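Local coordinates for protein diaminopropionate ammonia-lyase (PDB 4D9I) that catalyses the pyridoxal-phosphate-dependent alpha,beta-elimination of L- and D-2,3-diaminopropionate to pyruvate and ammonia, working as a homodimer, at residues B[48-56]-B[323-334]; B[144-152]-B[376-384]. One frame throughout, in Å; residues are numbered along the deposited sequence.

Interaction 1: B[48-56]-B[323-334]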
loop_
_atom_site.group_PDB
_atom_site.type_symbol
_atom_site.label_atom_id
_atom_site.label_comp_id
_atom_site.label_asym_id
_atom_site.label_seq_id
_atom_site.Cartn_x
_atom_site.Cartn_y
_atom_site.Cartn_z
ATOM N N CYS B 48 -0.058 -15.443 7.039
ATOM C CA CYS B 48 -1.146 -14.458 7.064
ATOM C C CYS B 48 -2.313 -14.927 6.201
ATOM O O CYS B 48 -2.107 -15.396 5.079
ATOM C CB CYS B 48 -0.643 -13.094 6.590
ATOM S SG CYS B 48 0.874 -12.525 7.395
ATOM N N ALA B 49 -3.529 -14.805 6.719
ATOM C CA ALA B 49 -4.701 -15.192 5.972
ATOM C C ALA B 49 -5.250 -13.980 5.219
ATOM O O ALA B 49 -5.761 -13.043 5.824
ATOM C CB ALA B 49 -5.757 -15.797 6.897
ATOM N N LEU B 50 -5.135 -13.992 3.898
ATOM C CA LEU B 50 -5.651 -12.870 3.143
ATOM C C LEU B 50 -7.078 -13.231 2.716
ATOM O O LEU B 50 -7.338 -13.466 1.553
ATOM C CB LEU B 50 -4.735 -12.515 1.957
ATOM C CG LEU B 50 -3.257 -12.251 2.269
ATOM C CD1 LEU B 50 -2.520 -11.898 0.981
ATOM C CD2 LEU B 50 -3.039 -11.142 3.310
ATOM N N ASP B 51 -7.976 -13.302 3.696
ATOM C CA ASP B 51 -9.371 -13.725 3.471
ATOM C C ASP B 51 -10.137 -12.853 2.474
ATOM O O ASP B 51 -10.878 -13.367 1.612
ATOM C CB ASP B 51 -10.159 -13.773 4.784
ATOM C CG ASP B 51 -9.748 -14.929 5.698
ATOM O OD1 ASP B 51 -8.919 -15.811 5.335
ATOM O OD2 ASP B 51 -10.281 -14.962 6.818
ATOM N N ASP B 52 -10.019 -11.537 2.624
ATOM C CA ASP B 52 -10.797 -10.646 1.777
ATOM C C ASP B 52 -10.280 -10.675 0.336
ATOM O O ASP B 52 -11.081 -10.641 -0.618
ATOM C CB ASP B 52 -10.852 -9.223 2.361
ATOM C CG ASP B 52 -11.650 -9.173 3.646
ATOM O OD1 ASP B 52 -12.578 -9.985 3.776
ATOM O OD2 ASP B 52 -11.365 -8.360 4.539
ATOM N N LEU B 53 -8.964 -10.807 0.179
ATOM C CA LEU B 53 -8.370 -10.973 -1.158
ATOM C C LEU B 53 -8.802 -12.320 -1.777
ATOM O O LEU B 53 -9.072 -12.412 -2.998
ATOM C CB LEU B 53 -6.823 -10.836 -1.113
ATOM C CG LEU B 53 -6.107 -10.647 -2.469
ATOM C CD1 LEU B 53 -6.323 -9.218 -2.987
ATOM C CD2 LEU B 53 -4.618 -10.984 -2.430
ATOM N N ALA B 54 -8.897 -13.359 -0.937
ATOM C CA ALA B 54 -9.340 -14.664 -1.420
ATOM C C ALA B 54 -10.790 -14.601 -1.931
ATOM O O ALA B 54 -11.113 -15.154 -2.987
ATOM C CB ALA B 54 -9.187 -15.724 -0.333
ATOM N N ASN B 55 -11.654 -13.908 -1.192
ATOM C CA ASN B 55 -13.032 -13.666 -1.640
ATOM C C ASN B 55 -13.071 -12.903 -2.982
ATOM O O ASN B 55 -13.735 -13.330 -3.924
ATOM C CB ASN B 55 -13.795 -12.917 -0.548
ATOM C CG ASN B 55 -15.233 -12.620 -0.923
ATOM O OD1 ASN B 55 -16.001 -13.514 -1.240
ATOM N ND2 ASN B 55 -15.608 -11.351 -0.869
ATOM N N LEU B 56 -12.328 -11.802 -3.076
ATOM C CA LEU B 56 -12.229 -11.054 -4.338
ATOM C C LEU B 56 -11.741 -11.913 -5.525
ATOM O O LEU B 56 -12.262 -11.797 -6.632
ATOM C CB LEU B 56 -11.292 -9.848 -4.180
ATOM C CG LEU B 56 -11.148 -8.927 -5.407
ATOM C CD1 LEU B 56 -12.448 -8.176 -5.767
ATOM C CD2 LEU B 56 -10.030 -7.937 -5.147
ATOM N N VAL B 323 -0.073 -5.209 -4.019
ATOM C CA VAL B 323 -1.303 -5.874 -3.507
ATOM C C VAL B 323 -1.052 -6.333 -2.060
ATOM O O VAL B 323 -1.901 -6.152 -1.186
ATOM C CB VAL B 323 -1.700 -7.091 -4.382
ATOM C CG1 VAL B 323 -2.801 -7.944 -3.719
ATOM C CG2 VAL B 323 -2.124 -6.651 -5.789
ATOM N N LEU B 324 0.133 -6.913 -1.815
ATOM C CA LEU B 324 0.538 -7.305 -0.463
ATOM C C LEU B 324 0.750 -6.120 0.485
ATOM O O LEU B 324 0.399 -6.213 1.664
ATOM C CB LEU B 324 1.825 -8.167 -0.497
ATOM C CG LEU B 324 1.653 -9.566 -1.064
ATOM C CD1 LEU B 324 3.011 -10.250 -1.333
ATOM C CD2 LEU B 324 0.818 -10.414 -0.135
ATOM N N GLY B 325 1.304 -5.022 -0.029
ATOM C CA GLY B 325 1.653 -3.869 0.785
ATOM C C GLY B 325 0.476 -2.944 1.079
ATOM O O GLY B 325 0.562 -2.102 1.982
ATOM N N ASN B 326 -0.608 -3.068 0.313
ATOM C CA ASN B 326 -1.805 -2.281 0.582
ATOM C C ASN B 326 -2.993 -3.202 0.406
ATOM O O ASN B 326 -3.621 -3.231 -0.647
ATOM C CB ASN B 326 -1.883 -1.025 -0.317
ATOM C CG ASN B 326 -3.109 -0.163 -0.032
ATOM O OD1 ASN B 326 -4.012 -0.547 0.735
ATOM N ND2 ASN B 326 -3.183 0.988 -0.702
ATOM N N PRO B 327 -3.287 -3.975 1.459
ATOM C CA PRO B 327 -4.200 -5.095 1.336
ATOM C C PRO B 327 -5.650 -4.687 1.071
ATOM O O PRO B 327 -6.052 -3.514 1.233
ATOM C CB PRO B 327 -4.057 -5.836 2.679
ATOM C CG PRO B 327 -3.465 -4.837 3.618
ATOM C CD PRO B 327 -2.598 -3.941 2.770
ATOM N N TYR B 328 -6.415 -5.678 0.646
ATOM C CA TYR B 328 -7.838 -5.525 0.376
ATOM C C TYR B 328 -8.640 -5.759 1.637
ATOM O O TYR B 328 -8.249 -6.586 2.486
ATOM C CB TYR B 328 -8.278 -6.549 -0.680
ATOM C CG TYR B 328 -9.573 -6.175 -1.384
ATOM C CD1 TYR B 328 -9.608 -5.080 -2.238
ATOM C CD2 TYR B 328 -10.744 -6.912 -1.208
ATOM C CE1 TYR B 328 -10.772 -4.709 -2.892
ATOM C CE2 TYR B 328 -11.926 -6.556 -1.875
ATOM C CZ TYR B 328 -11.910 -5.445 -2.719
ATOM O OH TYR B 328 -13.029 -5.015 -3.401
ATOM N N GLY B 329 -9.774 -5.057 1.756
ATOM C CA GLY B 329 -10.702 -5.282 2.867
ATOM C C GLY B 329 -9.986 -5.079 4.194
ATOM O O GLY B 329 -9.318 -4.059 4.408
ATOM N N ASN B 330 -10.111 -6.052 5.089
ATOM C CA ASN B 330 -9.464 -5.962 6.402
ATOM C C ASN B 330 -8.220 -6.849 6.523
ATOM O O ASN B 330 -7.728 -7.078 7.622
ATOM C CB ASN B 330 -10.482 -6.302 7.510
ATOM C CG ASN B 330 -11.630 -5.314 7.562
ATOM O OD1 ASN B 330 -12.810 -5.690 7.716
ATOM N ND2 ASN B 330 -11.305 -4.044 7.429
ATOM N N ASP B 331 -7.705 -7.317 5.392
ATOM C CA ASP B 331 -6.592 -8.274 5.386
ATOM C C ASP B 331 -5.349 -7.666 6.033
ATOM O O ASP B 331 -5.172 -6.436 5.985
ATOM C CB ASP B 331 -6.246 -8.692 3.964
ATOM C CG ASP B 331 -7.216 -9.719 3.391
ATOM O OD1 ASP B 331 -8.081 -10.218 4.124
ATOM O OD2 ASP B 331 -7.118 -10.025 2.191
ATOM N N PRO B 332 -4.475 -8.508 6.628
ATOM C CA PRO B 332 -3.200 -7.962 7.138
ATOM C C PRO B 332 -2.277 -7.532 5.986
ATOM O O PRO B 332 -2.345 -8.104 4.895
ATOM C CB PRO B 332 -2.579 -9.163 7.895
ATOM C CG PRO B 332 -3.150 -10.357 7.185
ATOM C CD PRO B 332 -4.572 -9.965 6.843
ATOM N N ARG B 333 -1.436 -6.527 6.247
ATOM C CA ARG B 333 -0.504 -5.959 5.278
ATOM C C ARG B 333 0.842 -6.692 5.359
ATOM O O ARG B 333 1.257 -7.046 6.447
ATOM C CB ARG B 333 -0.288 -4.486 5.635
ATOM C CG ARG B 333 0.807 -3.777 4.853
ATOM C CD ARG B 333 0.572 -2.276 4.910
ATOM N NE ARG B 333 1.782 -1.523 4.591
ATOM C CZ ARG B 333 2.561 -0.980 5.523
ATOM N NH1 ARG B 333 2.205 -1.064 6.805
ATOM N NH2 ARG B 333 3.638 -0.285 5.198
ATOM N N ILE B 334 1.510 -6.884 4.217
ATOM C CA ILE B 334 2.771 -7.633 4.135
ATOM C C ILE B 334 3.762 -6.841 3.268
ATOM O O ILE B 334 3.422 -6.379 2.169
ATOM C CB ILE B 334 2.545 -9.056 3.536
ATOM C CG1 ILE B 334 1.641 -9.905 4.462
ATOM C CG2 ILE B 334 3.871 -9.738 3.244
ATOM C CD1 ILE B 334 1.110 -11.198 3.856
#

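Interaction 2: B[144-152]-B[376-384]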
loop_
_atom_site.group_PDB
_atom_site.type_symbol
_atom_site.label_atom_id
_atom_site.label_comp_id
_atom_site.label_asym_id
_atom_site.label_seq_id
_atom_site.Cartn_x
_atom_site.Cartn_y
_atom_site.Cartn_z
ATOM N N LYS B 144 27.998 -6.921 -10.949
ATOM C CA LYS B 144 27.768 -5.561 -11.425
ATOM C C LYS B 144 26.285 -5.223 -11.374
ATOM O O LYS B 144 25.437 -6.029 -11.784
ATOM C CB LYS B 144 28.327 -5.365 -12.846
ATOM C CG LYS B 144 27.609 -6.130 -13.954
ATOM N N GLY B 145 25.977 -4.049 -10.827
ATOM C CA GLY B 145 24.594 -3.580 -10.725
ATOM C C GLY B 145 23.970 -3.678 -9.347
ATOM O O GLY B 145 22.913 -3.091 -9.104
ATOM N N SER B 146 24.625 -4.409 -8.445
ATOM C CA SER B 146 24.115 -4.659 -7.091
ATOM C C SER B 146 23.752 -3.410 -6.304
ATOM O O SER B 146 24.531 -2.476 -6.222
ATOM C CB SER B 146 25.122 -5.482 -6.277
ATOM O OG SER B 146 25.095 -6.836 -6.666
ATOM N N ALA B 147 22.568 -3.431 -5.701
ATOM C CA ALA B 147 22.069 -2.324 -4.888
ATOM C C ALA B 147 23.022 -2.094 -3.729
ATOM O O ALA B 147 23.329 -3.023 -2.983
ATOM C CB ALA B 147 20.669 -2.637 -4.366
ATOM N N GLN B 148 23.473 -0.852 -3.584
ATOM C CA GLN B 148 24.394 -0.457 -2.515
ATOM C C GLN B 148 23.906 -0.883 -1.130
ATOM O O GLN B 148 24.710 -1.258 -0.273
ATOM C CB GLN B 148 24.628 1.056 -2.546
ATOM C CG GLN B 148 25.821 1.522 -1.725
ATOM C CD GLN B 148 27.143 1.105 -2.333
ATOM O OE1 GLN B 148 27.845 0.248 -1.798
ATOM N NE2 GLN B 148 27.486 1.712 -3.469
ATOM N N GLU B 149 22.595 -0.827 -0.914
ATOM C CA GLU B 149 22.020 -1.234 0.369
ATOM C C GLU B 149 22.319 -2.687 0.709
ATOM O O GLU B 149 22.594 -3.011 1.862
ATOM C CB GLU B 149 20.506 -1.009 0.402
ATOM C CG GLU B 149 19.900 -1.250 1.779
ATOM C CD GLU B 149 18.384 -1.099 1.823
ATOM O OE1 GLU B 149 17.780 -0.668 0.829
ATOM O OE2 GLU B 149 17.803 -1.407 2.874
ATOM N N ARG B 150 22.253 -3.559 -0.290
ATOM C CA ARG B 150 22.488 -4.977 -0.061
ATOM C C ARG B 150 23.978 -5.246 0.229
ATOM O O ARG B 150 24.315 -6.078 1.087
ATOM C CB ARG B 150 21.975 -5.811 -1.236
ATOM C CG ARG B 150 20.469 -5.772 -1.419
ATOM C CD ARG B 150 20.038 -6.595 -2.620
ATOM N NE ARG B 150 18.596 -6.787 -2.601
ATOM C CZ ARG B 150 17.753 -6.427 -3.567
ATOM N NH1 ARG B 150 18.181 -5.875 -4.693
ATOM N NH2 ARG B 150 16.461 -6.661 -3.403
ATOM N N VAL B 151 24.853 -4.524 -0.471
ATOM C CA VAL B 151 26.296 -4.527 -0.207
ATOM C C VAL B 151 26.529 -4.146 1.250
ATOM O O VAL B 151 27.187 -4.865 2.001
ATOM C CB VAL B 151 27.039 -3.531 -1.137
ATOM C CG1 VAL B 151 28.499 -3.392 -0.741
ATOM C CG2 VAL B 151 26.896 -3.956 -2.591
ATOM N N ASP B 152 25.932 -3.022 1.640
ATOM C CA ASP B 152 26.071 -2.492 2.985
ATOM C C ASP B 152 25.531 -3.441 4.065
ATOM O O ASP B 152 26.123 -3.540 5.141
ATOM C CB ASP B 152 25.460 -1.077 3.064
ATOM C CG ASP B 152 26.315 -0.033 2.327
ATOM O OD1 ASP B 152 27.462 -0.356 1.959
ATOM O OD2 ASP B 152 25.842 1.107 2.097
ATOM N N THR B 376 9.122 -14.545 0.082
ATOM C CA THR B 376 10.499 -14.948 0.440
ATOM C C THR B 376 11.350 -13.818 1.001
ATOM O O THR B 376 12.366 -14.078 1.658
ATOM C CB THR B 376 11.213 -15.536 -0.786
ATOM O OG1 THR B 376 10.956 -14.670 -1.902
ATOM C CG2 THR B 376 10.692 -16.938 -1.079
ATOM N N GLU B 377 10.959 -12.565 0.749
ATOM C CA GLU B 377 11.709 -11.432 1.291
ATOM C C GLU B 377 10.817 -10.224 1.482
ATOM O O GLU B 377 9.801 -10.097 0.795
ATOM C CB GLU B 377 12.884 -11.042 0.366
ATOM C CG GLU B 377 12.451 -10.630 -1.044
ATOM C CD GLU B 377 13.532 -9.875 -1.828
ATOM O OE1 GLU B 377 14.727 -9.837 -1.416
ATOM O OE2 GLU B 377 13.174 -9.319 -2.894
ATOM N N GLY B 378 11.212 -9.337 2.396
ATOM C CA GLY B 378 10.588 -8.025 2.500
ATOM C C GLY B 378 11.301 -7.031 1.598
ATOM O O GLY B 378 11.878 -7.411 0.563
ATOM N N ASP B 379 11.298 -5.768 2.019
ATOM C CA ASP B 379 11.893 -4.680 1.260
ATOM C C ASP B 379 13.414 -4.628 1.442
ATOM O O ASP B 379 13.965 -3.694 2.044
ATOM C CB ASP B 379 11.238 -3.342 1.647
ATOM C CG ASP B 379 11.257 -3.089 3.145
ATOM O OD1 ASP B 379 11.545 -4.030 3.919
ATOM O OD2 ASP B 379 10.970 -1.953 3.561
ATOM N N THR B 380 14.097 -5.632 0.903
ATOM C CA THR B 380 15.532 -5.706 1.029
ATOM C C THR B 380 16.234 -4.576 0.261
ATOM O O THR B 380 17.368 -4.253 0.559
ATOM C CB THR B 380 16.037 -7.094 0.600
ATOM O OG1 THR B 380 15.562 -7.375 -0.716
ATOM C CG2 THR B 380 15.515 -8.159 1.565
ATOM N N ASP B 381 15.549 -3.996 -0.724
ATOM C CA ASP B 381 15.991 -2.802 -1.419
ATOM C C ASP B 381 14.892 -1.733 -1.220
ATOM O O ASP B 381 13.913 -1.716 -1.963
ATOM C CB ASP B 381 16.203 -3.097 -2.913
ATOM C CG ASP B 381 16.626 -1.864 -3.719
ATOM O OD1 ASP B 381 16.463 -0.721 -3.251
ATOM O OD2 ASP B 381 17.109 -2.034 -4.853
ATOM N N VAL B 382 15.058 -0.866 -0.223
ATOM C CA VAL B 382 13.973 0.060 0.144
ATOM C C VAL B 382 13.684 1.103 -0.944
ATOM O O VAL B 382 12.537 1.566 -1.084
ATOM C CB VAL B 382 14.173 0.721 1.530
ATOM C CG1 VAL B 382 14.273 -0.331 2.622
ATOM C CG2 VAL B 382 15.393 1.623 1.540
ATOM N N LYS B 383 14.731 1.464 -1.697
ATOM C CA LYS B 383 14.637 2.407 -2.809
ATOM C C LYS B 383 13.679 1.851 -3.855
ATOM O O LYS B 383 12.697 2.488 -4.210
ATOM C CB LYS B 383 16.023 2.616 -3.435
ATOM C CG LYS B 383 16.171 3.871 -4.273
ATOM C CD LYS B 383 17.655 4.137 -4.522
ATOM C CE LYS B 383 17.878 5.323 -5.446
ATOM N NZ LYS B 383 17.056 5.197 -6.688
ATOM N N HIS B 384 13.972 0.638 -4.321
ATOM C CA HIS B 384 13.143 -0.063 -5.305
ATOM C C HIS B 384 11.745 -0.340 -4.784
ATOM O O HIS B 384 10.731 -0.199 -5.513
ATOM C CB HIS B 384 13.876 -1.348 -5.722
ATOM C CG HIS B 384 13.106 -2.217 -6.674
ATOM N ND1 HIS B 384 12.955 -1.909 -7.977
ATOM C CD2 HIS B 384 12.420 -3.410 -6.466
ATOM C CE1 HIS B 384 12.212 -2.855 -8.578
ATOM N NE2 HIS B 384 11.884 -3.780 -7.649
HETATM O O HOH W 1 17.995 0.492 -1.628
HETATM O O HOH W 2 16.023 -3.197 3.471
HETATM O O HOH W 3 16.685 -4.170 -6.361
#

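Interaction 1: B[48-56]-B[323-334]
One face of the Y328 ring is covered by L56, whose CD2 stands 3.8 Å from the ring centroid, almost on the ring normal, as a CH-pi contact; the second methyl, CD1, lies near OH. In this fold type II PLP enzyme the contact joins edge strand 47-49 and helix 51-57 to the loop after helix 315-325. The other flat group, the carboxylate of D331, accepts two backbone N-H groups in the first turn of helix 51-57: D331 OD1 takes D52 N at 2.8 Å through its syn lone pair, and D331 OD2 takes L53 N at 2.8 Å, also on the syn side but 22° out of the carboxylate plane. Two N-H groups and the helix N-terminus would probably stabilise the negative charge of this buried aspartate. D52 in turn binds the type II' turn from Y328 to D331. Its CG is anti to its own carbonyl carbon (chi1 -68°), which carries the carboxylate out to the turn, its plane nearly parallel to that of D331 and the like charges close together. Beneath this polar layer L50 reaches L324 with CD1 and P332 with CD2, while V323 CG1 meets both methyls of L53. Strand 61-66 and helix 338-352 complete the apolar layer, and W390 of the second subunit packs on L53. At the turn, N330 N gives a nearly straight bond (171°) to the anti lone pair of D52 OD2, 2.7 Å away.

Interaction 2: B[144-152]-B[376-384]
R150 and E149 reach from the start of helix 148-155 to the loop before helix 382-389, each gripping a different part of it. The guanidinium of R150 lies across D381, whose CB sits 3.4 Å above one face, toward its rim. At the edge, in plane, R150 NH2 donates to T380 OG1 (2.9 Å), and T380 OG1 donates in turn to E377 OE1 at 2.7 Å, well above the carboxylate plane. The D381 carboxylate stands nearly perpendicular (88°) to the guanidinium; its long salt bridge to NH1 is one of charge alone, and a water joins NH1 to OD2. With an alanine here instead of R150, T380 OG1 would probably lose its arginine donor and the carboxylates of D381 and E377 their nearby positive charge. The E149 side chain crosses that of V382 at about a right angle, CG anti to its backbone N (chi1 -173°) and the chain extended beyond, which brings E149 OE1 to V382 N at 2.9 Å, on the syn side and 166° at the hydrogen. Its carboxylate thereby holds a backbone N-H in the first turn of helix 382-389, while D381, the N-cap, accepts H384 N through OD1. One water bridges E149 OE1 to D381 OD1, which would probably ease the closeness of two like charges; another ties OE2 to D379 O. The contact joins the start of helix 148-155, packed by V151 and R150 against strand 137-142, to the loop leading from strand 370-375 into helix 382-389.

In the fold
Interactions 1 and 2 cross along the chain, their segments alternating, with centres 25 Å apart and nearest atoms about 6 Å apart without touching. Interaction 1 belongs to the region of the seven-stranded mixed sheet, at its edge strand 47-49, away from the annotated sites and close to the second subunit, where N326 and R333 hydrogen-bond to R333 and N326, respectively, of the second subunit. Interaction 2 connects the four-stranded parallel sheet region to the end of strand 370-375 of the mixed sheet. It is nearer to catalysis: the R150 side chain is about 6 Å from that of D120, the inferred proton acceptor for L-diaminopropionate, and the E377 side chain about 9 Å from a bound Tris molecule.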